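PDB 3ELE: amino Transferase from Eubacterium rectale, which probably catalyses pyridoxal-5'-phosphate-dependent transfer of amino groups between amino acids and keto acids, as a class I and II aminotransferase. Local coordinates for residues A[220-228]-A[303-313]; A[37-46]-A[372-382]. All blocks are in the same frame, centred on the assembly; numbering follows the deposited sequence.

How the contacts relate
Contacts 1 and 2 lie with their centres about 15 Å apart, and both segments of contact 1 fall, in sequence, between the two of contact 2. They also touch directly. Asn312 ND2 of contact 1 lies 2.9 Å from Tyr375 O of contact 2, and Tyr309 OH lies 3.3 Å from Ser46 N; both are probable hydrogen bonds, so helix 306-323, part of contact 1, also borders contact 2. The pyridoxal phosphate is approached from both: Tyr220, in the 220-228 segment, bonds to its ring hydroxyl oxygen, whereas in contact 2 the side chain of Arg372 stays about 6 Å from the cofactor, between nearest atoms.

Contact 1. Residues A[220-228]-A[303-313]; sequences YREIVYDGI and TGDINAYKENR. With PLP (pyridoxal-5'-phosphate), chain E.
Ile223 and Ile306 meet at the apolar centre, with CG1 of Ile223 4.1 Å from CD1 of Ile306. Beyond this pair the Ile223 side chain runs on to the Tyr309 ring, where Ile223 CD1 lies 3.5 Å from Tyr309 CE2. CG2 of Ile306 turns to the backbone near Glu222 O and toward the Tyr225 ring. That ring lies alongside the start of helix 306-323: Tyr225 OH is 3.4 Å from Tyr309 CB, near the ring plane, and Tyr225 CD1 is 3.6 Å from Lys310 CB, with the lysine chain running past in the opposite direction. The Tyr225 hydroxyl is hydrogen-bonded to Ala333 O. In the aminotransferase fold, segment 220-228 belongs to the loop between strands 213-217 and 240-245 of the central mixed sheet, and its first residue reaches the cofactor at the edge of its ring: Tyr220 OH is 2.6 Å from PLP O3, a hydrogen bond in which either could donate. At its other end, a type I' turn from Tyr225 to Ile228 puts Asp226 at the polar edge. Arg313, its chain bent at chi3 (57°), lays one guanidinium face against Tyr225, with Arg313 NH1 3.5 Å from Tyr225 CB and ring and guanidinium planes 60° apart. Asp226 OD2, at the guanidinium edge, accepts from Arg313 NH2 at 3.3 Å with an N-H...O angle of 153°; NH1 adds a weak bond to the same oxygen and has Pro330 O as another partner. Asp226 OD1 forms a salt bridge to Lys310 NZ at 3.4 Å, and that ammonium also pairs with Asp314.

Contact 2. Residues A[37-46]-A[372-382]; sequences VYDFSIGNPS and RISYCVDREMI
Phe40 fills the space between Ile373 and Met381, a selenomethionine. CG2 of Ile373 comes obliquely to the ring, 3.4 Å from Phe40 CG, both side chains pointing the same way. Met381 was deposited in two conformers, so its contacts are less certain: in the one described, CE sits over a face of the Phe40 ring, 3.8 Å from its centroid and 24° off the normal, a CH-pi contact. Its CG stands anti to the backbone N (chi1 -179°), and bends at chi2 and chi3 bring the methyl over the ring, while SE makes Met-aromatic contacts with Phe40, obliquely, and more distantly at the edge of the Tyr38 ring. With an alanine replacing Phe40, a gap is likely to open between Ile373 and Met381, and the selenomethionine methyl would lose the aromatic face beneath it. The backbones are joined beside this core, Ser374 N donating to Phe40 O at 2.9 Å and 162°. Here strand 370-374 of the four-stranded antiparallel sheet leads through a short loop into helix 379-396, whose N-cap is Asp378, and strand 38-39 pairs in parallel with 357-358. Ser41 O is gripped from opposite faces of its plane, by Arg372 NH2 at 2.9 Å and by Ser374 OG at 3.1 Å. The Asx turn at Asp39 holds this corner: Asp39 OD1 accepts from Ser41 OG at 2.6 Å through its syn lone pair, and also from Ser41 N. Arg372 NH1 bonds to Asn183 of the cofactor pocket, a placement consistent with the arginine that receives the substrate carboxylate in related aminotransferases.

Contact 1. Residues A[220-228]-A[303-313]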
loop_
_atom_site.group_PDB
_atom_site.type_symbol
_atom_site.label_atom_id
_atom_site.label_comp_id
_atom_site.label_asym_id
_atom_site.label_seq_id
_atom_site.Cartn_x
_atom_site.Cartn_y
_atom_site.Cartn_z
ATOM N N TYR A 220 1.201 15.246 -12.091
ATOM C CA TYR A 220 1.699 15.887 -13.339
ATOM C C TYR A 220 2.226 17.317 -13.131
ATOM O O TYR A 220 2.549 17.986 -14.125
ATOM C CB TYR A 220 0.594 15.926 -14.426
ATOM C CG TYR A 220 0.056 14.564 -14.757
ATOM C CD1 TYR A 220 0.783 13.711 -15.553
ATOM C CD2 TYR A 220 -1.160 14.109 -14.236
ATOM C CE1 TYR A 220 0.325 12.442 -15.852
ATOM C CE2 TYR A 220 -1.629 12.815 -14.531
ATOM C CZ TYR A 220 -0.857 11.992 -15.337
ATOM O OH TYR A 220 -1.223 10.719 -15.673
ATOM N N ARG A 221 2.318 17.784 -11.872
ATOM C CA ARG A 221 2.753 19.156 -11.534
ATOM C C ARG A 221 3.930 19.666 -12.347
ATOM O O ARG A 221 3.855 20.773 -12.875
ATOM C CB ARG A 221 3.027 19.308 -10.013
ATOM C CG ARG A 221 3.718 20.656 -9.614
ATOM C CD ARG A 221 3.690 20.919 -8.127
ATOM N NE ARG A 221 2.401 21.484 -7.750
ATOM C CZ ARG A 221 2.058 22.761 -7.901
ATOM N NH1 ARG A 221 2.852 23.652 -8.482
ATOM N NH2 ARG A 221 0.867 23.149 -7.513
ATOM N N GLU A 222 4.990 18.854 -12.470
ATOM C CA GLU A 222 6.196 19.261 -13.218
ATOM C C GLU A 222 6.115 18.978 -14.725
ATOM O O GLU A 222 6.982 19.440 -15.460
ATOM C CB GLU A 222 7.478 18.661 -12.637
ATOM C CG GLU A 222 7.790 19.084 -11.193
ATOM C CD GLU A 222 6.936 18.399 -10.154
ATOM O OE1 GLU A 222 6.514 17.235 -10.394
ATOM O OE2 GLU A 222 6.676 19.035 -9.100
ATOM N N ILE A 223 5.104 18.214 -15.169
ATOM C CA ILE A 223 4.863 17.933 -16.589
ATOM C C ILE A 223 3.945 19.049 -17.088
ATOM O O ILE A 223 2.742 18.876 -17.240
ATOM C CB ILE A 223 4.287 16.502 -16.852
ATOM C CG1 ILE A 223 5.206 15.441 -16.195
ATOM C CG2 ILE A 223 4.094 16.260 -18.377
ATOM C CD1 ILE A 223 5.197 14.066 -16.862
ATOM N N VAL A 224 4.554 20.214 -17.285
ATOM C CA VAL A 224 3.863 21.430 -17.744
ATOM C C VAL A 224 4.805 22.127 -18.738
ATOM O O VAL A 224 6.028 22.040 -18.589
ATOM C CB VAL A 224 3.406 22.335 -16.551
ATOM C CG1 VAL A 224 4.592 22.793 -15.702
ATOM C CG2 VAL A 224 2.578 23.541 -17.054
ATOM N N TYR A 225 4.227 22.817 -19.728
ATOM C CA TYR A 225 4.978 23.387 -20.860
ATOM C C TYR A 225 4.817 24.887 -21.022
ATOM O O TYR A 225 3.866 25.468 -20.502
ATOM C CB TYR A 225 4.503 22.719 -22.163
ATOM C CG TYR A 225 4.304 21.221 -22.052
ATOM C CD1 TYR A 225 5.390 20.377 -21.827
ATOM C CD2 TYR A 225 3.018 20.645 -22.147
ATOM C CE1 TYR A 225 5.228 18.989 -21.714
ATOM C CE2 TYR A 225 2.841 19.252 -22.047
ATOM C CZ TYR A 225 3.958 18.423 -21.826
ATOM O OH TYR A 225 3.811 17.051 -21.684
ATOM N N ASP A 226 5.749 25.475 -21.776
ATOM C CA ASP A 226 5.759 26.903 -22.187
ATOM C C ASP A 226 5.748 27.931 -21.041
ATOM O O ASP A 226 5.198 29.035 -21.191
ATOM C CB ASP A 226 4.571 27.205 -23.143
ATOM C CG ASP A 226 4.519 26.291 -24.362
ATOM O OD1 ASP A 226 5.582 25.836 -24.838
ATOM O OD2 ASP A 226 3.385 26.072 -24.858
ATOM N N GLY A 227 6.355 27.576 -19.911
ATOM C CA GLY A 227 6.375 28.456 -18.757
ATOM C C GLY A 227 5.026 28.689 -18.078
ATOM O O GLY A 227 4.890 29.650 -17.332
ATOM N N ILE A 228 4.033 27.830 -18.339
ATOM C CA ILE A 228 2.717 27.949 -17.714
ATOM C C ILE A 228 2.914 27.620 -16.239
ATOM O O ILE A 228 3.681 26.709 -15.913
ATOM C CB ILE A 228 1.662 26.998 -18.371
ATOM C CG1 ILE A 228 1.389 27.417 -19.826
ATOM C CG2 ILE A 228 0.324 27.001 -17.583
ATOM C CD1 ILE A 228 0.654 28.761 -19.965
ATOM N N THR A 303 13.974 16.027 -12.264
ATOM C CA THR A 303 12.961 15.489 -13.163
ATOM C C THR A 303 13.645 14.855 -14.368
ATOM O O THR A 303 14.817 15.152 -14.656
ATOM C CB THR A 303 11.982 16.581 -13.695
ATOM O OG1 THR A 303 12.724 17.583 -14.398
ATOM C CG2 THR A 303 11.180 17.242 -12.571
ATOM N N GLY A 304 12.905 14.000 -15.076
ATOM C CA GLY A 304 13.382 13.443 -16.350
ATOM C C GLY A 304 13.360 14.532 -17.425
ATOM O O GLY A 304 13.052 15.689 -17.131
ATOM N N ASP A 305 13.696 14.164 -18.664
ATOM C CA ASP A 305 13.691 15.098 -19.805
ATOM C C ASP A 305 12.236 15.435 -20.220
ATOM O O ASP A 305 11.681 14.842 -21.162
ATOM C CB ASP A 305 14.495 14.519 -20.989
ATOM C CG ASP A 305 14.694 15.519 -22.142
ATOM O OD1 ASP A 305 14.380 16.728 -22.009
ATOM O OD2 ASP A 305 15.213 15.078 -23.193
ATOM N N ILE A 306 11.652 16.414 -19.519
ATOM C CA ILE A 306 10.256 16.862 -19.747
ATOM C C ILE A 306 10.048 17.408 -21.181
ATOM O O ILE A 306 8.944 17.314 -21.718
ATOM C CB ILE A 306 9.780 17.935 -18.676
ATOM C CG1 ILE A 306 9.933 17.427 -17.227
ATOM C CG2 ILE A 306 8.292 18.373 -18.903
ATOM C CD1 ILE A 306 9.183 16.141 -16.918
ATOM N N ASN A 307 11.107 17.945 -21.801
ATOM C CA ASN A 307 11.036 18.471 -23.185
ATOM C C ASN A 307 10.793 17.374 -24.266
ATOM O O ASN A 307 10.353 17.684 -25.384
ATOM C CB ASN A 307 12.287 19.296 -23.515
ATOM C CG ASN A 307 12.084 20.212 -24.705
ATOM O OD1 ASN A 307 12.496 19.888 -25.816
ATOM N ND2 ASN A 307 11.407 21.336 -24.489
ATOM N N ALA A 308 11.089 16.111 -23.937
ATOM C CA ALA A 308 10.757 14.974 -24.810
ATOM C C ALA A 308 9.230 14.867 -24.975
ATOM O O ALA A 308 8.741 14.575 -26.068
ATOM C CB ALA A 308 11.310 13.670 -24.257
ATOM N N TYR A 309 8.492 15.102 -23.885
ATOM C CA TYR A 309 7.033 15.094 -23.930
ATOM C C TYR A 309 6.450 16.302 -24.684
ATOM O O TYR A 309 5.409 16.167 -25.363
ATOM C CB TYR A 309 6.427 15.068 -22.514
ATOM C CG TYR A 309 6.643 13.806 -21.677
ATOM C CD1 TYR A 309 6.433 12.530 -22.215
ATOM C CD2 TYR A 309 6.924 13.897 -20.301
ATOM C CE1 TYR A 309 6.568 11.377 -21.433
ATOM C CE2 TYR A 309 7.040 12.736 -19.493
ATOM C CZ TYR A 309 6.865 11.481 -20.068
ATOM O OH TYR A 309 6.980 10.338 -19.304
ATOM N N LYS A 310 7.071 17.476 -24.506
ATOM C CA LYS A 310 6.646 18.723 -25.187
ATOM C C LYS A 310 6.784 18.552 -26.692
ATOM O O LYS A 310 5.880 18.925 -27.426
ATOM C CB LYS A 310 7.478 19.936 -24.764
ATOM C CG LYS A 310 7.003 21.310 -25.322
ATOM C CD LYS A 310 8.182 22.266 -25.413
ATOM C CE LYS A 310 7.776 23.683 -25.789
ATOM N NZ LYS A 310 7.044 23.833 -27.106
ATOM N N GLU A 311 7.922 18.018 -27.132
ATOM C CA GLU A 311 8.177 17.756 -28.563
ATOM C C GLU A 311 7.107 16.845 -29.170
ATOM O O GLU A 311 6.633 17.117 -30.269
ATOM C CB GLU A 311 9.586 17.205 -28.796
ATOM C CG GLU A 311 10.671 18.262 -28.652
ATOM C CD GLU A 311 12.076 17.776 -29.029
ATOM O OE1 GLU A 311 12.286 16.548 -29.219
ATOM O OE2 GLU A 311 12.979 18.646 -29.148
ATOM N N ASN A 312 6.713 15.800 -28.435
ATOM C CA ASN A 312 5.611 14.910 -28.858
ATOM C C ASN A 312 4.268 15.646 -28.935
ATOM O O ASN A 312 3.533 15.436 -29.894
ATOM C CB ASN A 312 5.483 13.655 -27.963
ATOM C CG ASN A 312 6.574 12.598 -28.237
ATOM O OD1 ASN A 312 7.462 12.776 -29.070
ATOM N ND2 ASN A 312 6.500 11.495 -27.508
ATOM N N ARG A 313 3.974 16.506 -27.946
ATOM C CA ARG A 313 2.742 17.319 -27.936
ATOM C C ARG A 313 2.646 18.151 -29.201
ATOM O O ARG A 313 1.648 18.089 -29.893
ATOM C CB ARG A 313 2.674 18.282 -26.736
ATOM C CG ARG A 313 1.330 19.054 -26.613
ATOM C CD ARG A 313 1.437 20.308 -25.732
ATOM N NE ARG A 313 2.466 21.225 -26.221
ATOM C CZ ARG A 313 2.752 22.425 -25.710
ATOM N NH1 ARG A 313 2.072 22.931 -24.699
ATOM N NH2 ARG A 313 3.727 23.153 -26.246
HETATM N N1 PLP E . -3.887 10.655 -10.618
HETATM C C2 PLP E . -3.939 10.787 -12.007
HETATM C C2A PLP E . -4.743 11.897 -12.605
HETATM C C3 PLP E . -3.216 9.903 -12.834
HETATM O O3 PLP E . -3.248 10.037 -14.201
HETATM C C4 PLP E . -2.466 8.847 -12.265
HETATM C C4A PLP E . -2.105 7.707 -13.199
HETATM O O4A PLP E . -2.902 6.786 -13.384
HETATM C C5 PLP E . -2.428 8.735 -10.841
HETATM C C6 PLP E . -3.148 9.644 -10.027
HETATM C C5A PLP E . -1.684 7.627 -10.125
HETATM O O4P PLP E . -0.373 7.956 -9.792
HETATM P P PLP E . 0.455 6.897 -8.902
HETATM O O1P PLP E . 1.392 7.628 -7.984
HETATM O O2P PLP E . 1.312 6.061 -9.808
HETATM O O3P PLP E . -0.443 6.010 -8.103
#

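Contact 2. Residues A[37-46]-A[372-382]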
loop_
_atom_site.group_PDB
_atom_site.type_symbol
_atom_site.label_atom_id
_atom_site.label_comp_id
_atom_site.label_asym_id
_atom_site.label_seq_id
_atom_site.Cartn_x
_atom_site.Cartn_y
_atom_site.Cartn_z
ATOM N N VAL A 37 1.301 -0.083 -36.072
ATOM C CA VAL A 37 0.290 -0.011 -35.010
ATOM C C VAL A 37 0.554 1.304 -34.257
ATOM O O VAL A 37 1.670 1.544 -33.791
ATOM C CB VAL A 37 0.343 -1.222 -34.059
ATOM C CG1 VAL A 37 -0.666 -1.059 -32.935
ATOM C CG2 VAL A 37 0.080 -2.510 -34.829
ATOM N N TYR A 38 -0.477 2.141 -34.155
ATOM C CA TYR A 38 -0.374 3.477 -33.559
ATOM C C TYR A 38 -1.143 3.497 -32.253
ATOM O O TYR A 38 -2.303 3.934 -32.163
ATOM C CB TYR A 38 -0.812 4.521 -34.584
ATOM C CG TYR A 38 -0.160 4.227 -35.933
ATOM C CD1 TYR A 38 1.200 4.426 -36.123
ATOM C CD2 TYR A 38 -0.902 3.695 -36.993
ATOM C CE1 TYR A 38 1.829 4.123 -37.371
ATOM C CE2 TYR A 38 -0.287 3.399 -38.268
ATOM C CZ TYR A 38 1.076 3.609 -38.438
ATOM O OH TYR A 38 1.670 3.318 -39.682
ATOM N N ASP A 39 -0.445 3.010 -31.233
ATOM C CA ASP A 39 -0.982 2.870 -29.894
ATOM C C ASP A 39 -0.793 4.112 -29.036
ATOM O O ASP A 39 0.316 4.370 -28.533
ATOM C CB ASP A 39 -0.338 1.648 -29.227
ATOM C CG ASP A 39 -0.855 1.378 -27.836
ATOM O OD1 ASP A 39 -1.937 1.897 -27.443
ATOM O OD2 ASP A 39 -0.146 0.611 -27.136
ATOM N N PHE A 40 -1.903 4.847 -28.857
ATOM C CA PHE A 40 -1.970 6.016 -27.992
ATOM C C PHE A 40 -2.877 5.748 -26.782
ATOM O O PHE A 40 -3.397 6.703 -26.205
ATOM C CB PHE A 40 -2.535 7.231 -28.750
ATOM C CG PHE A 40 -1.836 7.543 -30.042
ATOM C CD1 PHE A 40 -0.710 8.370 -30.073
ATOM C CD2 PHE A 40 -2.345 7.066 -31.241
ATOM C CE1 PHE A 40 -0.091 8.679 -31.277
ATOM C CE2 PHE A 40 -1.724 7.359 -32.451
ATOM C CZ PHE A 40 -0.602 8.170 -32.467
ATOM N N SER A 41 -3.027 4.485 -26.357
ATOM C CA SER A 41 -3.962 4.113 -25.274
ATOM C C SER A 41 -3.479 4.317 -23.818
ATOM O O SER A 41 -3.838 5.308 -23.202
ATOM C CB SER A 41 -4.477 2.675 -25.476
ATOM O OG SER A 41 -3.438 1.727 -25.296
ATOM N N ILE A 42 -2.682 3.395 -23.273
ATOM C CA ILE A 42 -2.257 3.464 -21.851
ATOM C C ILE A 42 -1.287 4.627 -21.550
ATOM O O ILE A 42 -0.368 4.888 -22.327
ATOM C CB ILE A 42 -1.700 2.091 -21.292
ATOM C CG1 ILE A 42 -0.430 1.625 -22.016
ATOM C CG2 ILE A 42 -2.798 0.994 -21.362
ATOM C CD1 ILE A 42 0.115 0.273 -21.488
ATOM N N GLY A 43 -1.523 5.304 -20.422
ATOM C CA GLY A 43 -0.747 6.465 -19.996
ATOM C C GLY A 43 0.459 6.201 -19.112
ATOM O O GLY A 43 0.551 6.772 -18.020
ATOM N N ASN A 44 1.401 5.387 -19.591
ATOM C CA ASN A 44 2.598 5.029 -18.815
ATOM C C ASN A 44 3.771 5.952 -19.089
ATOM O O ASN A 44 4.043 6.242 -20.258
ATOM C CB ASN A 44 3.052 3.598 -19.131
ATOM C CG ASN A 44 2.058 2.531 -18.695
ATOM O OD1 ASN A 44 1.962 1.498 -19.345
ATOM N ND2 ASN A 44 1.329 2.760 -17.598
ATOM N N PRO A 45 4.467 6.439 -18.028
ATOM C CA PRO A 45 5.708 7.184 -18.237
ATOM C C PRO A 45 6.646 6.481 -19.236
ATOM O O PRO A 45 6.900 5.285 -19.109
ATOM C CB PRO A 45 6.328 7.227 -16.833
ATOM C CG PRO A 45 5.161 7.304 -15.940
ATOM C CD PRO A 45 4.105 6.425 -16.591
ATOM N N SER A 46 7.081 7.229 -20.246
ATOM C CA SER A 46 7.937 6.728 -21.307
ATOM C C SER A 46 9.372 7.277 -21.319
ATOM O O SER A 46 10.187 6.769 -22.092
ATOM C CB SER A 46 7.253 6.991 -22.645
ATOM O OG SER A 46 6.975 8.362 -22.793
ATOM N N ARG A 372 -9.187 10.665 -25.929
ATOM C CA ARG A 372 -7.903 10.904 -25.306
ATOM C C ARG A 372 -6.848 10.134 -26.099
ATOM O O ARG A 372 -6.960 8.910 -26.278
ATOM C CB ARG A 372 -7.880 10.428 -23.858
ATOM C CG ARG A 372 -6.552 10.799 -23.173
ATOM C CD ARG A 372 -6.370 10.136 -21.853
ATOM N NE ARG A 372 -5.988 8.734 -21.973
ATOM C CZ ARG A 372 -5.632 7.950 -20.948
ATOM N NH1 ARG A 372 -5.625 8.397 -19.711
ATOM N NH2 ARG A 372 -5.298 6.687 -21.172
ATOM N N ILE A 373 -5.815 10.861 -26.521
ATOM C CA ILE A 373 -4.672 10.321 -27.265
ATOM C C ILE A 373 -3.436 10.579 -26.375
ATOM O O ILE A 373 -3.052 11.720 -26.158
ATOM C CB ILE A 373 -4.520 11.051 -28.636
ATOM C CG1 ILE A 373 -5.835 11.027 -29.432
ATOM C CG2 ILE A 373 -3.383 10.458 -29.434
ATOM C CD1 ILE A 373 -5.758 11.541 -30.876
ATOM N N SER A 374 -2.853 9.527 -25.809
ATOM C CA SER A 374 -1.673 9.664 -24.954
ATOM C C SER A 374 -0.470 9.870 -25.863
ATOM O O SER A 374 -0.400 9.232 -26.926
ATOM C CB SER A 374 -1.460 8.411 -24.095
ATOM O OG SER A 374 -2.609 8.107 -23.333
ATOM N N TYR A 375 0.441 10.773 -25.480
ATOM C CA TYR A 375 1.681 11.016 -26.274
ATOM C C TYR A 375 2.982 10.712 -25.533
ATOM O O TYR A 375 4.075 11.052 -26.028
ATOM C CB TYR A 375 1.670 12.365 -26.997
ATOM C CG TYR A 375 1.437 13.564 -26.136
ATOM C CD1 TYR A 375 2.505 14.205 -25.503
ATOM C CD2 TYR A 375 0.162 14.094 -25.976
ATOM C CE1 TYR A 375 2.295 15.330 -24.705
ATOM C CE2 TYR A 375 -0.042 15.249 -25.188
ATOM C CZ TYR A 375 1.044 15.856 -24.563
ATOM O OH TYR A 375 0.893 16.973 -23.766
ATOM N N CYS A 376 2.871 9.963 -24.426
ATOM C CA CYS A 376 4.005 9.319 -23.733
ATOM C C CYS A 376 4.342 8.051 -24.588
ATOM O O CYS A 376 4.298 6.883 -24.146
ATOM C CB CYS A 376 3.621 8.984 -22.284
ATOM S SG CYS A 376 1.939 8.269 -22.102
ATOM N N VAL A 377 4.692 8.331 -25.836
ATOM C CA VAL A 377 4.893 7.339 -26.885
ATOM C C VAL A 377 6.145 7.729 -27.639
ATOM O O VAL A 377 6.713 8.797 -27.393
ATOM C CB VAL A 377 3.684 7.329 -27.880
ATOM C CG1 VAL A 377 2.350 7.018 -27.151
ATOM C CG2 VAL A 377 3.587 8.667 -28.661
ATOM N N ASP A 378 6.532 6.882 -28.590
ATOM C CA ASP A 378 7.715 7.110 -29.389
ATOM C C ASP A 378 7.434 8.214 -30.411
ATOM O O ASP A 378 6.432 8.159 -31.131
ATOM C CB ASP A 378 8.121 5.816 -30.094
ATOM C CG ASP A 378 9.558 5.831 -30.565
ATOM O OD1 ASP A 378 9.963 6.723 -31.355
ATOM O OD2 ASP A 378 10.290 4.905 -30.150
ATOM N N ARG A 379 8.335 9.198 -30.473
ATOM C CA ARG A 379 8.232 10.338 -31.390
ATOM C C ARG A 379 8.041 9.909 -32.854
ATOM O O ARG A 379 7.202 10.467 -33.550
ATOM C CB ARG A 379 9.469 11.249 -31.246
ATOM C CG ARG A 379 9.454 12.500 -32.129
ATOM C CD ARG A 379 10.585 13.491 -31.804
ATOM N NE ARG A 379 10.493 14.650 -32.698
ATOM C CZ ARG A 379 11.024 14.746 -33.923
ATOM N NH1 ARG A 379 11.756 13.752 -34.464
ATOM N NH2 ARG A 379 10.826 15.867 -34.628
ATOM N N GLU A 380 8.803 8.909 -33.300
ATOM C CA GLU A 380 8.723 8.428 -34.693
ATOM C C GLU A 380 7.368 7.768 -35.007
ATOM O O GLU A 380 6.908 7.862 -36.146
ATOM C CB GLU A 380 9.902 7.503 -35.061
ATOM C CG GLU A 380 11.310 8.034 -34.690
ATOM C CD GLU A 380 11.544 9.506 -35.048
ATOM O OE1 GLU A 380 11.582 9.841 -36.247
ATOM O OE2 GLU A 380 11.712 10.320 -34.110
HETATM N N MSE A 381 6.750 7.124 -34.005
HETATM C CA MSE A 381 5.434 6.509 -34.172
HETATM C C MSE A 381 4.395 7.612 -34.455
HETATM O O MSE A 381 3.508 7.415 -35.284
HETATM C CB MSE A 381 5.056 5.647 -32.946
HETATM C CG MSE A 381 3.711 4.949 -33.033
HETATM SE SE MSE A 381 2.213 6.155 -32.624
HETATM C CE MSE A 381 2.063 5.963 -30.686
ATOM N N ILE A 382 4.508 8.761 -33.769
ATOM C CA ILE A 382 3.595 9.908 -33.998
ATOM C C ILE A 382 3.658 10.363 -35.473
ATOM O O ILE A 382 2.621 10.567 -36.095
ATOM C CB ILE A 382 3.875 11.138 -33.071
ATOM C CG1 ILE A 382 3.705 10.773 -31.601
ATOM C CG2 ILE A 382 2.910 12.287 -33.401
ATOM C CD1 ILE A 382 3.934 11.947 -30.646
HETATM O O HOH W 1 -5.342 7.420 -24.547
HETATM O O HOH W 2 -4.225 4.877 -18.703
HETATM O O HOH W 3 4.304 4.293 -22.501
HETATM O O HOH W 4 7.610 9.715 -24.842
#